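Long-range contacts in argonaute (Methanocaldococcus jannaschii, PDB 5G5S), which cleaves single-stranded DNA as a DNA-guided endonuclease, slicing targets complementary to a short bound guide, and may defend the cell against invading genetic elements: residues Val8-Lys16 / Lys604-Ile614; Met307-Leu315 / Met659-Met668. All coordinates share one frame; numbering follows the deposited sequence.

Contact 1: Val8-Lys16 / Lys604-Ile614; sequences VTYKINAYK and KYKVFTSDYRI
Asn13 ND2 gives hydrogen bonds to two carbonyl oxygens, Lys604 O across the contact and Leu155 O. The bond from Asn13 ND2 to Lys604 O is 2.8 Å long and almost straight (171° at the hydrogen), with that oxygen in the amide plane. OD1 of Asn13 accepts from Lys606 N at 2.8 Å, but this donor stands 59° above the carbonyl plane, so no lone pair points at it. A chi1 of 65° sets Asn13 CG between the backbone N and the carbonyl carbon, and the amide crosses the Lys606 side chain obliquely while Asn13 N donates to Lys606 O.

Phe608 N to Lys11 O (2.8 Å) completes the backbone pairing around a single bridge, Ile12 with Val607. Both flanking residues, Asn13 and Phe608, centre inverse gamma turns, which fits a pairing this short. The Phe608 ring lies against Asn13, its CZ 3.6 Å from Asn13 CB, and turns its edge to Tyr15 OH, a hydroxyl bonded to Asn288.

Tyr10 OH donates to Asp611 OD2 at 2.7 Å, meeting the anti side of the carboxylate. Thr609 CB sits over one face of the Tyr10 ring, 4.0 Å from its centroid, and Thr609 OG1 accepts from Asp611 N, two residues on, forming an ST turn. Asp611 OD1 forms a salt bridge with Lys308.

The contact joins the chain's first strands to the Piwi domain. Strand 7-12 pairs antiparallel with strand 302-308, while it and the turn after it, at Asn13, meet the mostly loop segment 604-614; helix 280-293 packs on Phe608 and Tyr15, strand 150-163 on Asn13.

Contact 2: Met307-Leu315 / Met659-Met668; sequences MKFNNTPLL and MQLLYDLTKM
Phe309, Lys667 and Gln660 bury the most surface here, and each makes a different kind of contact. The Phe309 ring and that of Tyr663 lie 24° from parallel but slid apart, with centroids 5.1 Å apart, so they barely overlap. Instead each ring receives the other residue's CB over a face: Phe309 CB is 4.0 Å from the Tyr663 centroid, a reciprocal pair of CH-pi contacts. Met659 CB closes on Phe309 CE1 at 3.6 Å, and Phe624 also meets the Phe309 ring.

The Gln660 amide pairs with both backbone polar groups of Asn310. Its OE1 takes Asn310 N at 2.8 Å on a lone pair, and its NE2 returns a bond to Asn310 O. The bend at chi2 (66°) turns the amide off the helix toward the 307-315 segment. NE2 also donates to Asp664 OD1 one helical turn on, with the acceptor exactly in the amide plane. Thr312 OG1 gives its proton to the same oxygen at 2.8 Å, approaching from the opposite face of the carboxylate.

Lys667 runs out straight and bends at chi4 (84°), so that NZ gives a 2.6 Å hydrogen bond to Asn311 OD1, with CE passing Thr312 O at 3.3 Å. Beyond it Leu314 CD2 rests on Met668 SD (3.8 Å).

The contact joins the strand-to-strand connection at 307-315 to a Piwi-domain helix. Its chemistry is aromatic at Phe309, polar from Asn310 to Thr312 and apolar again at Leu314. Three bonds fix the Gln660 amide in rotation; separately, two donors would be expected to stabilise a negative charge on buried Asp664.

In the fold
Contacts 1 and 2 have centres 20 Å apart and alternate along the chain, yet they touch: Phe309 N lies 2.8 Å from Arg613 O and Lys308 NZ 2.8 Å from Tyr612 O, both probable hydrogen bonds. Strand 302-308 links them, pairing antiparallel with strands 7-12 and 614-618 in the mixed sheet that continues into the Piwi domain. Guide-contacting residues stand about 10 Å off, not in contact: His159 from Lys606, Ser671 from Met668, between side chains. The Met668 side chain is about 12 Å from that of Ile715, a probable manganese ligand. The Tyr15 side chain is about 7 Å from a magnesium ion at Ala291, Leu294, Ile297 and Asn299, which is not the catalytic metal site.

Contact 1: Val8-Lys16 / Lys604-Ile614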
loop_
_atom_site.group_PDB
_atom_site.type_symbol
_atom_site.label_atom_id
_atom_site.label_comp_id
_atom_site.label_asym_id
_atom_site.label_seq_id
_atom_site.Cartn_x
_atom_site.Cartn_y
_atom_site.Cartn_z
ATOM N N VAL A 8 -20.558 -17.031 8.134
ATOM C CA VAL A 8 -19.714 -17.507 9.233
ATOM C C VAL A 8 -19.614 -16.347 10.218
ATOM O O VAL A 8 -19.325 -15.220 9.826
ATOM C CB VAL A 8 -18.321 -18.067 8.831
ATOM C CG1 VAL A 8 -17.702 -18.840 9.994
ATOM C CG2 VAL A 8 -18.408 -18.967 7.597
ATOM N N THR A 9 -19.917 -16.615 11.479
ATOM C CA THR A 9 -19.934 -15.619 12.542
ATOM C C THR A 9 -18.556 -15.460 13.178
ATOM O O THR A 9 -17.919 -16.461 13.506
ATOM C CB THR A 9 -21.150 -15.859 13.470
ATOM O OG1 THR A 9 -21.259 -14.802 14.409
ATOM C CG2 THR A 9 -21.103 -17.200 14.196
ATOM N N TYR A 10 -18.063 -14.214 13.281
ATOM C CA TYR A 10 -16.746 -13.882 13.845
ATOM C C TYR A 10 -16.796 -12.592 14.633
ATOM O O TYR A 10 -17.563 -11.690 14.289
ATOM C CB TYR A 10 -15.652 -13.759 12.748
ATOM C CG TYR A 10 -15.221 -15.072 12.137
ATOM C CD1 TYR A 10 -14.709 -16.097 12.929
ATOM C CD2 TYR A 10 -15.312 -15.289 10.767
ATOM C CE1 TYR A 10 -14.354 -17.327 12.379
ATOM C CE2 TYR A 10 -14.922 -16.503 10.200
ATOM C CZ TYR A 10 -14.452 -17.523 11.013
ATOM O OH TYR A 10 -14.074 -18.732 10.477
ATOM N N LYS A 11 -15.938 -12.486 15.655
ATOM C CA LYS A 11 -15.807 -11.311 16.511
ATOM C C LYS A 11 -14.877 -10.263 15.887
ATOM O O LYS A 11 -13.839 -10.612 15.313
ATOM C CB LYS A 11 -15.281 -11.706 17.903
ATOM C CG LYS A 11 -16.231 -12.576 18.715
ATOM C CD LYS A 11 -15.750 -14.014 18.771
ATOM C CE LYS A 11 -16.665 -14.872 19.607
ATOM N NZ LYS A 11 -16.339 -16.317 19.481
ATOM N N ILE A 12 -15.253 -8.978 16.025
ATOM C CA ILE A 12 -14.481 -7.816 15.571
ATOM C C ILE A 12 -14.245 -6.889 16.777
ATOM O O ILE A 12 -14.959 -7.000 17.772
ATOM C CB ILE A 12 -15.107 -7.066 14.335
ATOM C CG1 ILE A 12 -16.533 -6.547 14.620
ATOM C CG2 ILE A 12 -15.064 -7.921 13.063
ATOM C CD1 ILE A 12 -16.929 -5.292 13.795
ATOM N N ASN A 13 -13.257 -5.989 16.688
ATOM C CA ASN A 13 -12.904 -5.042 17.750
ATOM C C ASN A 13 -13.882 -3.833 17.883
ATOM O O ASN A 13 -13.446 -2.684 18.031
ATOM C CB ASN A 13 -11.439 -4.577 17.572
ATOM C CG ASN A 13 -11.167 -3.772 16.313
ATOM O OD1 ASN A 13 -11.837 -3.899 15.287
ATOM N ND2 ASN A 13 -10.203 -2.889 16.390
ATOM N N ALA A 14 -15.196 -4.106 17.852
ATOM C CA ALA A 14 -16.251 -3.093 18.012
ATOM C C ALA A 14 -16.987 -3.377 19.320
ATOM O O ALA A 14 -17.445 -4.505 19.531
ATOM C CB ALA A 14 -17.223 -3.142 16.840
ATOM N N TYR A 15 -17.048 -2.384 20.218
ATOM C CA TYR A 15 -17.697 -2.543 21.526
ATOM C C TYR A 15 -18.778 -1.485 21.685
ATOM O O TYR A 15 -18.517 -0.299 21.443
ATOM C CB TYR A 15 -16.671 -2.460 22.676
ATOM C CG TYR A 15 -15.505 -3.408 22.510
ATOM C CD1 TYR A 15 -14.431 -3.090 21.678
ATOM C CD2 TYR A 15 -15.488 -4.642 23.154
ATOM C CE1 TYR A 15 -13.386 -3.988 21.471
ATOM C CE2 TYR A 15 -14.436 -5.539 22.969
ATOM C CZ TYR A 15 -13.396 -5.212 22.114
ATOM O OH TYR A 15 -12.379 -6.100 21.905
ATOM N N LYS A 16 -19.992 -1.920 22.084
ATOM C CA LYS A 16 -21.158 -1.063 22.251
ATOM C C LYS A 16 -20.951 0.021 23.288
ATOM O O LYS A 16 -20.651 -0.285 24.444
ATOM C CB LYS A 16 -22.433 -1.882 22.557
ATOM N N LYS A 604 -8.543 0.867 11.445
ATOM C CA LYS A 604 -8.698 0.515 12.854
ATOM C C LYS A 604 -9.379 -0.832 13.137
ATOM O O LYS A 604 -9.371 -1.268 14.290
ATOM C CB LYS A 604 -9.421 1.660 13.591
ATOM C CG LYS A 604 -8.712 3.004 13.417
ATOM C CD LYS A 604 -9.430 4.071 14.194
ATOM C CE LYS A 604 -8.660 5.373 14.296
ATOM N NZ LYS A 604 -8.695 6.133 13.028
ATOM N N TYR A 605 -9.963 -1.490 12.107
ATOM C CA TYR A 605 -10.666 -2.774 12.272
ATOM C C TYR A 605 -9.747 -3.942 12.493
ATOM O O TYR A 605 -8.664 -3.988 11.922
ATOM C CB TYR A 605 -11.595 -3.101 11.087
ATOM C CG TYR A 605 -12.812 -2.212 10.948
ATOM C CD1 TYR A 605 -13.929 -2.392 11.757
ATOM C CD2 TYR A 605 -12.893 -1.269 9.929
ATOM C CE1 TYR A 605 -15.079 -1.621 11.587
ATOM C CE2 TYR A 605 -14.026 -0.481 9.760
ATOM C CZ TYR A 605 -15.119 -0.660 10.592
ATOM O OH TYR A 605 -16.231 0.123 10.426
ATOM N N LYS A 606 -10.215 -4.918 13.290
ATOM C CA LYS A 606 -9.539 -6.179 13.581
ATOM C C LYS A 606 -10.589 -7.256 13.653
ATOM O O LYS A 606 -11.609 -7.063 14.311
ATOM C CB LYS A 606 -8.780 -6.143 14.934
ATOM C CG LYS A 606 -7.532 -5.276 14.990
ATOM C CD LYS A 606 -6.415 -5.740 14.040
ATOM C CE LYS A 606 -5.399 -4.648 13.758
ATOM N NZ LYS A 606 -5.993 -3.448 13.094
ATOM N N VAL A 607 -10.336 -8.396 12.997
ATOM C CA VAL A 607 -11.217 -9.570 13.028
ATOM C C VAL A 607 -10.499 -10.618 13.873
ATOM O O VAL A 607 -9.375 -11.009 13.553
ATOM C CB VAL A 607 -11.615 -10.105 11.626
ATOM C CG1 VAL A 607 -12.783 -11.084 11.734
ATOM C CG2 VAL A 607 -11.969 -8.964 10.677
ATOM N N PHE A 608 -11.128 -11.034 14.984
ATOM C CA PHE A 608 -10.531 -11.984 15.913
ATOM C C PHE A 608 -10.637 -13.428 15.382
ATOM O O PHE A 608 -11.371 -14.248 15.938
ATOM C CB PHE A 608 -11.120 -11.811 17.335
ATOM C CG PHE A 608 -11.137 -10.412 17.934
ATOM C CD1 PHE A 608 -10.304 -9.405 17.438
ATOM C CD2 PHE A 608 -11.945 -10.118 19.029
ATOM C CE1 PHE A 608 -10.329 -8.120 17.988
ATOM C CE2 PHE A 608 -11.941 -8.843 19.600
ATOM C CZ PHE A 608 -11.133 -7.855 19.080
ATOM N N THR A 609 -9.915 -13.709 14.267
ATOM C CA THR A 609 -9.872 -15.012 13.594
ATOM C C THR A 609 -8.615 -15.244 12.746
ATOM O O THR A 609 -7.999 -14.295 12.254
ATOM C CB THR A 609 -11.145 -15.254 12.746
ATOM O OG1 THR A 609 -11.162 -16.632 12.374
ATOM C CG2 THR A 609 -11.210 -14.373 11.472
ATOM N N SER A 610 -8.305 -16.515 12.498
ATOM C CA SER A 610 -7.194 -16.918 11.640
ATOM C C SER A 610 -7.731 -17.322 10.260
ATOM O O SER A 610 -6.952 -17.617 9.351
ATOM C CB SER A 610 -6.398 -18.052 12.277
ATOM O OG SER A 610 -5.793 -17.599 13.476
ATOM N N ASP A 611 -9.067 -17.310 10.105
ATOM C CA ASP A 611 -9.746 -17.611 8.845
ATOM C C ASP A 611 -9.572 -16.436 7.851
ATOM O O ASP A 611 -9.288 -15.304 8.254
ATOM C CB ASP A 611 -11.232 -17.949 9.093
ATOM C CG ASP A 611 -11.987 -18.549 7.910
ATOM O OD1 ASP A 611 -11.323 -19.072 6.974
ATOM O OD2 ASP A 611 -13.240 -18.492 7.914
ATOM N N TYR A 612 -9.694 -16.733 6.558
ATOM C CA TYR A 612 -9.467 -15.808 5.460
ATOM C C TYR A 612 -10.423 -16.118 4.314
ATOM O O TYR A 612 -11.169 -17.090 4.408
ATOM C CB TYR A 612 -7.994 -15.901 4.998
ATOM C CG TYR A 612 -7.604 -17.260 4.446
ATOM C CD1 TYR A 612 -7.263 -18.311 5.296
ATOM C CD2 TYR A 612 -7.575 -17.496 3.074
ATOM C CE1 TYR A 612 -6.946 -19.571 4.795
ATOM C CE2 TYR A 612 -7.256 -18.753 2.562
ATOM C CZ TYR A 612 -6.913 -19.781 3.424
ATOM O OH TYR A 612 -6.548 -21.007 2.916
ATOM N N ARG A 613 -10.379 -15.312 3.217
ATOM C CA ARG A 613 -11.267 -15.436 2.051
ATOM C C ARG A 613 -12.695 -15.082 2.550
ATOM O O ARG A 613 -13.680 -15.646 2.083
ATOM C CB ARG A 613 -11.168 -16.859 1.443
ATOM C CG ARG A 613 -11.688 -17.025 0.024
ATOM C CD ARG A 613 -11.564 -18.476 -0.426
ATOM N NE ARG A 613 -12.858 -19.161 -0.388
ATOM C CZ ARG A 613 -13.077 -20.408 -0.797
ATOM N NH1 ARG A 613 -12.077 -21.148 -1.264
ATOM N NH2 ARG A 613 -14.296 -20.927 -0.739
ATOM N N ILE A 614 -12.775 -14.107 3.503
ATOM C CA ILE A 614 -14.000 -13.633 4.158
ATOM C C ILE A 614 -14.206 -12.116 4.073
ATOM O O ILE A 614 -13.245 -11.345 4.049
ATOM C CB ILE A 614 -14.164 -14.179 5.618
ATOM C CG1 ILE A 614 -12.977 -13.772 6.530
ATOM C CG2 ILE A 614 -14.410 -15.700 5.628
ATOM C CD1 ILE A 614 -13.277 -13.818 8.027
#

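Contact 2: Met307-Leu315 / Met659-Met668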
loop_
_atom_site.group_PDB
_atom_site.type_symbol
_atom_site.label_atom_id
_atom_site.label_comp_id
_atom_site.label_asym_id
_atom_site.label_seq_id
_atom_site.Cartn_x
_atom_site.Cartn_y
_atom_site.Cartn_z
ATOM N N MET A 307 -19.522 -13.364 4.814
ATOM C CA MET A 307 -19.674 -14.154 3.597
ATOM C C MET A 307 -18.280 -14.778 3.324
ATOM O O MET A 307 -17.257 -14.237 3.766
ATOM C CB MET A 307 -20.104 -13.260 2.393
ATOM C CG MET A 307 -18.943 -12.454 1.784
ATOM S SD MET A 307 -19.239 -11.526 0.260
ATOM C CE MET A 307 -19.073 -12.791 -0.934
ATOM N N LYS A 308 -18.243 -15.890 2.585
ATOM C CA LYS A 308 -16.984 -16.507 2.185
ATOM C C LYS A 308 -16.870 -16.319 0.676
ATOM O O LYS A 308 -17.846 -16.549 -0.038
ATOM C CB LYS A 308 -16.911 -17.988 2.592
ATOM C CG LYS A 308 -15.470 -18.511 2.594
ATOM C CD LYS A 308 -15.279 -19.704 3.521
ATOM C CE LYS A 308 -14.432 -19.390 4.735
ATOM N NZ LYS A 308 -12.994 -19.255 4.398
ATOM N N PHE A 309 -15.721 -15.832 0.192
ATOM C CA PHE A 309 -15.551 -15.595 -1.235
ATOM C C PHE A 309 -15.366 -16.887 -2.017
ATOM O O PHE A 309 -14.834 -17.862 -1.491
ATOM C CB PHE A 309 -14.374 -14.637 -1.502
ATOM C CG PHE A 309 -14.408 -13.321 -0.765
ATOM C CD1 PHE A 309 -15.511 -12.479 -0.860
ATOM C CD2 PHE A 309 -13.307 -12.884 -0.039
ATOM C CE1 PHE A 309 -15.535 -11.256 -0.190
ATOM C CE2 PHE A 309 -13.322 -11.654 0.618
ATOM C CZ PHE A 309 -14.437 -10.845 0.539
ATOM N N ASN A 310 -15.805 -16.898 -3.277
ATOM C CA ASN A 310 -15.615 -18.068 -4.130
ATOM C C ASN A 310 -14.185 -18.100 -4.616
ATOM O O ASN A 310 -13.587 -17.041 -4.839
ATOM C CB ASN A 310 -16.567 -18.029 -5.325
ATOM C CG ASN A 310 -18.020 -18.013 -4.939
ATOM O OD1 ASN A 310 -18.457 -18.720 -4.019
ATOM N ND2 ASN A 310 -18.793 -17.199 -5.637
ATOM N N ASN A 311 -13.626 -19.302 -4.767
ATOM C CA ASN A 311 -12.264 -19.475 -5.252
ATOM C C ASN A 311 -12.339 -19.414 -6.775
ATOM O O ASN A 311 -12.446 -20.440 -7.448
ATOM C CB ASN A 311 -11.682 -20.799 -4.741
ATOM C CG ASN A 311 -10.225 -20.997 -5.071
ATOM O OD1 ASN A 311 -9.413 -20.065 -5.016
ATOM N ND2 ASN A 311 -9.859 -22.234 -5.376
ATOM N N THR A 312 -12.385 -18.189 -7.304
ATOM C CA THR A 312 -12.548 -17.912 -8.728
ATOM C C THR A 312 -11.467 -18.583 -9.575
ATOM O O THR A 312 -10.291 -18.504 -9.231
ATOM C CB THR A 312 -12.777 -16.409 -8.947
ATOM O OG1 THR A 312 -13.964 -16.038 -8.240
ATOM C CG2 THR A 312 -12.912 -16.016 -10.423
ATOM N N PRO A 313 -11.845 -19.342 -10.622
ATOM C CA PRO A 313 -10.814 -19.988 -11.431
ATOM C C PRO A 313 -10.121 -18.991 -12.350
ATOM O O PRO A 313 -10.613 -17.880 -12.582
ATOM C CB PRO A 313 -11.568 -21.085 -12.202
ATOM C CG PRO A 313 -13.016 -20.838 -11.970
ATOM C CD PRO A 313 -13.192 -19.582 -11.178
ATOM N N LEU A 314 -8.946 -19.393 -12.828
ATOM C CA LEU A 314 -8.118 -18.629 -13.733
ATOM C C LEU A 314 -8.076 -19.377 -15.046
ATOM O O LEU A 314 -8.262 -20.598 -15.076
ATOM C CB LEU A 314 -6.693 -18.455 -13.155
ATOM C CG LEU A 314 -6.581 -17.762 -11.785
ATOM C CD1 LEU A 314 -5.288 -18.131 -11.084
ATOM C CD2 LEU A 314 -6.725 -16.255 -11.901
ATOM N N LEU A 315 -7.860 -18.643 -16.139
ATOM C CA LEU A 315 -7.746 -19.235 -17.462
ATOM C C LEU A 315 -6.328 -19.066 -17.981
ATOM O O LEU A 315 -5.714 -18.019 -17.798
ATOM C CB LEU A 315 -8.756 -18.624 -18.436
ATOM C CG LEU A 315 -10.221 -18.968 -18.220
ATOM C CD1 LEU A 315 -11.100 -18.085 -19.075
ATOM C CD2 LEU A 315 -10.508 -20.445 -18.535
ATOM N N MET A 659 -17.081 -7.075 -3.516
ATOM C CA MET A 659 -16.125 -7.774 -2.661
ATOM C C MET A 659 -15.576 -8.990 -3.357
ATOM O O MET A 659 -14.375 -9.206 -3.287
ATOM C CB MET A 659 -16.701 -8.068 -1.265
ATOM C CG MET A 659 -16.918 -6.795 -0.428
ATOM S SD MET A 659 -17.380 -7.091 1.300
ATOM C CE MET A 659 -15.890 -6.928 2.072
ATOM N N GLN A 660 -16.417 -9.706 -4.133
ATOM C CA GLN A 660 -15.966 -10.839 -4.929
ATOM C C GLN A 660 -15.025 -10.351 -6.022
ATOM O O GLN A 660 -13.978 -10.951 -6.208
ATOM C CB GLN A 660 -17.138 -11.649 -5.513
ATOM C CG GLN A 660 -16.720 -12.903 -6.320
ATOM C CD GLN A 660 -16.059 -13.968 -5.484
ATOM O OE1 GLN A 660 -16.654 -14.521 -4.560
ATOM N NE2 GLN A 660 -14.809 -14.290 -5.799
ATOM N N LEU A 661 -15.365 -9.242 -6.698
ATOM C CA LEU A 661 -14.513 -8.644 -7.728
ATOM C C LEU A 661 -13.161 -8.223 -7.151
ATOM O O LEU A 661 -12.129 -8.477 -7.767
ATOM C CB LEU A 661 -15.207 -7.439 -8.410
ATOM C CG LEU A 661 -14.318 -6.581 -9.368
ATOM C CD1 LEU A 661 -13.800 -7.398 -10.530
ATOM C CD2 LEU A 661 -15.061 -5.403 -9.887
ATOM N N LEU A 662 -13.172 -7.562 -5.989
ATOM C CA LEU A 662 -11.960 -7.096 -5.316
ATOM C C LEU A 662 -11.098 -8.255 -4.892
ATOM O O LEU A 662 -9.880 -8.203 -5.095
ATOM C CB LEU A 662 -12.304 -6.155 -4.151
ATOM C CG LEU A 662 -13.018 -4.841 -4.552
ATOM C CD1 LEU A 662 -13.376 -4.022 -3.333
ATOM C CD2 LEU A 662 -12.213 -4.030 -5.558
ATOM N N TYR A 663 -11.740 -9.345 -4.373
ATOM C CA TYR A 663 -11.068 -10.593 -4.022
ATOM C C TYR A 663 -10.423 -11.219 -5.243
ATOM O O TYR A 663 -9.296 -11.697 -5.144
ATOM C CB TYR A 663 -12.030 -11.614 -3.371
ATOM C CG TYR A 663 -11.334 -12.919 -3.044
ATOM C CD1 TYR A 663 -10.384 -12.990 -2.028
ATOM C CD2 TYR A 663 -11.540 -14.057 -3.822
ATOM C CE1 TYR A 663 -9.702 -14.179 -1.753
ATOM C CE2 TYR A 663 -10.872 -15.253 -3.550
ATOM C CZ TYR A 663 -9.951 -15.309 -2.516
ATOM O OH TYR A 663 -9.289 -16.485 -2.236
ATOM N N ASP A 664 -11.145 -11.256 -6.377
ATOM C CA ASP A 664 -10.636 -11.841 -7.623
ATOM C C ASP A 664 -9.388 -11.104 -8.086
ATOM O O ASP A 664 -8.496 -11.731 -8.642
ATOM C CB ASP A 664 -11.692 -11.781 -8.749
ATOM C CG ASP A 664 -12.940 -12.632 -8.572
ATOM O OD1 ASP A 664 -12.948 -13.505 -7.671
ATOM O OD2 ASP A 664 -13.933 -12.388 -9.304
ATOM N N LEU A 665 -9.343 -9.773 -7.866
ATOM C CA LEU A 665 -8.218 -8.918 -8.246
ATOM C C LEU A 665 -6.983 -9.106 -7.373
ATOM O O LEU A 665 -5.891 -8.832 -7.843
ATOM C CB LEU A 665 -8.630 -7.443 -8.358
ATOM C CG LEU A 665 -9.598 -7.095 -9.496
ATOM C CD1 LEU A 665 -10.245 -5.734 -9.263
ATOM C CD2 LEU A 665 -8.906 -7.130 -10.853
ATOM N N THR A 666 -7.133 -9.626 -6.133
ATOM C CA THR A 666 -5.988 -9.953 -5.243
ATOM C C THR A 666 -5.272 -11.235 -5.772
ATOM O O THR A 666 -4.128 -11.531 -5.407
ATOM C CB THR A 666 -6.453 -10.156 -3.767
ATOM O OG1 THR A 666 -7.152 -11.409 -3.627
ATOM C CG2 THR A 666 -7.294 -8.990 -3.223
ATOM N N LYS A 667 -5.986 -12.003 -6.608
ATOM C CA LYS A 667 -5.515 -13.237 -7.221
ATOM C C LYS A 667 -4.729 -12.972 -8.525
ATOM O O LYS A 667 -4.046 -13.863 -8.999
ATOM C CB LYS A 667 -6.722 -14.152 -7.478
ATOM C CG LYS A 667 -6.453 -15.626 -7.331
ATOM C CD LYS A 667 -7.690 -16.423 -7.725
ATOM C CE LYS A 667 -7.567 -17.898 -7.420
ATOM N NZ LYS A 667 -7.915 -18.187 -6.005
ATOM N N MET A 668 -4.835 -11.769 -9.114
ATOM C CA MET A 668 -4.096 -11.403 -10.337
ATOM C C MET A 668 -2.678 -10.925 -9.977
ATOM O O MET A 668 -2.230 -9.852 -10.353
ATOM C CB MET A 668 -4.889 -10.392 -11.196
ATOM C CG MET A 668 -6.198 -10.959 -11.764
ATOM S SD MET A 668 -6.075 -12.587 -12.600
ATOM C CE MET A 668 -5.058 -12.172 -13.999
#